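Cytochrome c, 1 heme-binding site (PDB 4RLR) binds a single haem and probably transfers electrons, as a low-potential monohaem cytochrome essential for accepting electrons from an electrode. Local coordinates at residues 55-58 and 64-67. Sequence-based numbering, arbitrary orientation.
Sequences IFYT and GALM. With HEM (protoporphyrin IX containing Fe), chain B.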
ATOM      1  N   ILE A  55      -6.201   3.967  -1.090  1.00 19.10           N
ATOM      2  CA  ILE A  55      -5.716   5.338  -0.851  1.00 18.29           C
ATOM      3  C   ILE A  55      -5.791   5.804   0.623  1.00 20.75           C
ATOM      4  O   ILE A  55      -5.112   6.775   1.003  1.00 21.16           O
ATOM      5  CB  ILE A  55      -6.381   6.342  -1.788  1.00 18.28           C
ATOM      6  CG1 ILE A  55      -7.839   6.601  -1.397  1.00 18.20           C
ATOM      7  CG2 ILE A  55      -6.247   5.862  -3.253  1.00 18.71           C
ATOM      8  CD1 ILE A  55      -8.411   7.835  -2.031  1.00 19.20           C
ATOM      9  N   PHE A  56      -6.577   5.084   1.439  1.00 19.31           N
ATOM     10  CA  PHE A  56      -6.603   5.233   2.900  1.00 20.25           C
ATOM     11  C   PHE A  56      -5.175   5.236   3.486  1.00 21.21           C
ATOM     12  O   PHE A  56      -4.872   5.943   4.481  1.00 18.47           O
ATOM     13  CB  PHE A  56      -7.453   4.090   3.497  1.00 19.47           C
ATOM     14  CG  PHE A  56      -7.664   4.146   5.001  1.00 19.23           C
ATOM     15  CD1 PHE A  56      -6.699   3.631   5.880  1.00 20.43           C
ATOM     16  CD2 PHE A  56      -8.836   4.648   5.535  1.00 18.74           C
ATOM     17  CE1 PHE A  56      -6.893   3.655   7.235  1.00 20.50           C
ATOM     18  CE2 PHE A  56      -9.031   4.673   6.908  1.00 19.83           C
ATOM     19  CZ  PHE A  56      -8.056   4.176   7.750  1.00 20.47           C
ATOM     20  N   TYR A  57      -4.310   4.464   2.833  1.00 18.43           N
ATOM     21  CA  TYR A  57      -2.950   4.194   3.285  1.00 18.80           C
ATOM     22  C   TYR A  57      -1.903   5.052   2.575  1.00 20.20           C
ATOM     23  O   TYR A  57      -0.713   4.795   2.670  1.00 21.93           O
ATOM     24  CB  TYR A  57      -2.664   2.709   3.067  1.00 19.23           C
ATOM     25  CG  TYR A  57      -3.635   1.883   3.870  1.00 18.24           C
ATOM     26  CD1 TYR A  57      -3.393   1.622   5.216  1.00 17.47           C
ATOM     27  CD2 TYR A  57      -4.834   1.402   3.298  1.00 17.65           C
ATOM     28  CE1 TYR A  57      -4.291   0.880   5.974  1.00 20.53           C
ATOM     29  CE2 TYR A  57      -5.735   0.662   4.049  1.00 18.90           C
ATOM     30  CZ  TYR A  57      -5.469   0.421   5.384  1.00 20.30           C
ATOM     31  OH  TYR A  57      -6.349  -0.290   6.134  1.00 21.55           O
ATOM     32  N   THR A  58      -2.341   6.089   1.886  1.00 17.86           N
ATOM     33  CA  THR A  58      -1.408   6.946   1.187  1.00 22.30           C
ATOM     34  C   THR A  58      -1.366   8.329   1.832  1.00 21.15           C
ATOM     35  O   THR A  58      -0.487   8.557   2.627  1.00 21.09           O
ATOM     36  CB  THR A  58      -1.653   6.974  -0.322  1.00 20.65           C
ATOM     37  OG1 THR A  58      -2.935   7.530  -0.594  1.00 17.68           O
ATOM     38  CG2 THR A  58      -1.548   5.552  -0.901  1.00 21.29           C
ATOM     39  N   GLY A  64       1.333   7.723   4.595  1.00 22.68           N
ATOM     40  CA  GLY A  64       2.601   7.051   4.394  1.00 23.15           C
ATOM     41  C   GLY A  64       2.677   5.529   4.548  1.00 24.30           C
ATOM     42  O   GLY A  64       3.731   4.953   4.271  1.00 21.43           O
ATOM     43  N   ALA A  65       1.606   4.853   4.968  1.00 24.78           N
ATOM     44  CA  ALA A  65       1.721   3.414   5.278  1.00 21.88           C
ATOM     45  C   ALA A  65       2.083   2.540   4.072  1.00 23.58           C
ATOM     46  O   ALA A  65       2.930   1.642   4.172  1.00 21.18           O
ATOM     47  CB  ALA A  65       0.437   2.884   5.947  1.00 24.78           C
ATOM     48  N   LEU A  66       1.451   2.799   2.933  1.00 22.48           N
ATOM     49  CA  LEU A  66       1.733   2.020   1.740  1.00 20.17           C
ATOM     50  C   LEU A  66       3.174   2.238   1.319  1.00 22.74           C
ATOM     51  O   LEU A  66       3.861   1.297   0.870  1.00 23.53           O
ATOM     52  CB  LEU A  66       0.794   2.446   0.620  1.00 23.23           C
ATOM     53  CG  LEU A  66       0.938   1.744  -0.713  1.00 20.19           C
ATOM     54  CD1 LEU A  66       0.630   0.278  -0.553  1.00 21.58           C
ATOM     55  CD2 LEU A  66       0.023   2.388  -1.722  1.00 19.44           C
ATOM     56  N   MET A  67       3.630   3.483   1.463  1.00 22.11           N
ATOM     57  CA  MET A  67       5.010   3.836   1.131  1.00 23.45           C
ATOM     58  C   MET A  67       5.988   3.141   2.086  1.00 22.35           C
ATOM     59  O   MET A  67       6.965   2.521   1.637  1.00 25.27           O
ATOM     60  CB  MET A  67       5.202   5.361   1.093  1.00 23.37           C
ATOM     61  CG  MET A  67       4.357   6.078   0.021  1.00 24.64           C
ATOM     62  SD  MET A  67       2.579   6.241   0.480  1.00 24.69           S
ATOM     63  CE  MET A  67       2.414   8.018   0.683  1.00 23.18           C
TER
HETATM   64  CHA HEM B 201      -0.361  -5.064   6.433  1.00 20.02           C
HETATM   65  CHB HEM B 201       0.122  -3.555   1.868  1.00 16.52           C
HETATM   66  CHC HEM B 201       0.515  -8.188   0.598  1.00 19.56           C
HETATM   67  CHD HEM B 201      -0.560  -9.702   5.008  1.00 18.80           C
HETATM   68  C1A HEM B 201      -0.174  -4.279   5.313  1.00 18.97           C
HETATM   69  C2A HEM B 201      -0.036  -2.849   5.347  1.00 17.72           C
HETATM   70  C3A HEM B 201       0.097  -2.420   4.091  1.00 19.71           C
HETATM   71  C4A HEM B 201       0.051  -3.567   3.227  1.00 17.63           C
HETATM   72  CMA HEM B 201       0.250  -0.972   3.610  1.00 20.25           C
HETATM   73  CAA HEM B 201      -0.043  -2.015   6.638  1.00 20.91           C
HETATM   74  CBA HEM B 201      -1.431  -1.533   7.054  1.00 19.09           C
HETATM   75  CGA HEM B 201      -1.244  -0.600   8.240  1.00 22.62           C
HETATM   76  O1A HEM B 201      -0.912   0.591   8.069  1.00 21.30           O
HETATM   77  O2A HEM B 201      -1.418  -1.060   9.376  1.00 20.02           O
HETATM   78  C1B HEM B 201       0.260  -4.702   1.125  1.00 18.17           C
HETATM   79  C2B HEM B 201       0.513  -4.731  -0.279  1.00 16.63           C
HETATM   80  C3B HEM B 201       0.633  -6.007  -0.641  1.00 17.85           C
HETATM   81  C4B HEM B 201       0.464  -6.812   0.544  1.00 20.09           C
HETATM   82  CMB HEM B 201       0.568  -3.448  -1.104  1.00 17.28           C
HETATM   83  CAB HEM B 201       0.932  -6.580  -2.030  1.00 19.30           C
HETATM   84  CBB HEM B 201       1.975  -6.037  -2.707  1.00 19.36           C
HETATM   85  C1C HEM B 201       0.217  -8.980   1.669  1.00 19.68           C
HETATM   86  C2C HEM B 201       0.173 -10.421   1.612  1.00 19.79           C
HETATM   87  C3C HEM B 201      -0.148 -10.862   2.840  1.00 20.13           C
HETATM   88  C4C HEM B 201      -0.262  -9.693   3.688  1.00 18.46           C
HETATM   89  CMC HEM B 201       0.387 -11.227   0.311  1.00 22.76           C
HETATM   90  CAC HEM B 201      -0.310 -12.316   3.372  1.00 21.53           C
HETATM   91  CBC HEM B 201       0.446 -13.328   2.890  1.00 23.42           C
HETATM   92  C1D HEM B 201      -0.649  -8.582   5.785  1.00 18.99           C
HETATM   93  C2D HEM B 201      -1.020  -8.618   7.174  1.00 21.22           C
HETATM   94  C3D HEM B 201      -0.965  -7.166   7.631  1.00 20.58           C
HETATM   95  C4D HEM B 201      -0.559  -6.416   6.463  1.00 18.00           C
HETATM   96  CMD HEM B 201      -1.408  -9.881   7.982  1.00 23.50           C
HETATM   97  CAD HEM B 201      -1.273  -6.616   9.029  1.00 22.38           C
HETATM   98  CBD HEM B 201      -0.117  -6.895   9.981  1.00 21.53           C
HETATM   99  CGD HEM B 201       1.024  -5.989   9.597  1.00 21.33           C
HETATM  100  O1D HEM B 201       0.943  -4.745   9.724  1.00 22.87           O
HETATM  101  O2D HEM B 201       2.044  -6.529   9.147  1.00 23.80           O
HETATM  102  NA  HEM B 201      -0.089  -4.699   4.007  1.00 16.00           N
HETATM  103  NB  HEM B 201       0.256  -5.983   1.606  1.00 17.07           N
HETATM  104  NC  HEM B 201      -0.025  -8.569   2.964  1.00 17.77           N
HETATM  105  ND  HEM B 201      -0.382  -7.278   5.396  1.00 20.18           N
HETATM  106 FE   HEM B 201      -0.091  -6.612   3.407  1.00 18.04          FE
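Two backbone bonds tie Y57 and T58 to the N-terminal end of helix 65-70, one to L66 and one to the N-cap G64. The carbonyl O of Y57 accepts from L66 N at 3.0 Å in a nearly straight bond (171°). T58 O takes G64 N at 2.8 Å. The side chain of L66 has neighbours from CB to its tip. Its CB lies 3.5 Å from Y57 O; of the two end methyls, CD2 lies alongside T58 CG2 at 3.6 Å, the two side chains pointing the same way, and CD1 reaches haem methyl CMB at 3.8 Å. The ring of Y57 leads away from helix 65-70. With CG anti to the carbonyl carbon (chi1 -61°), its CD1 edge is set beside CB of A65, and CE1 comes 3.9 Å from CBA of the haem A propionate; F56 CD1 lies over the centre of one ring face. The bent chain of M67 curls back to bring CE against T58 O. T58 OG1 donates to I55 O, which also accepts T58 N. A65 CB approaches propionate oxygen O1A at 3.4 Å. Y57 and A65 thus line a cytochrome c haem pocket at the A propionate, and L66 at the neighbouring pyrrole B methyl, where a loop meets a helix N-terminus.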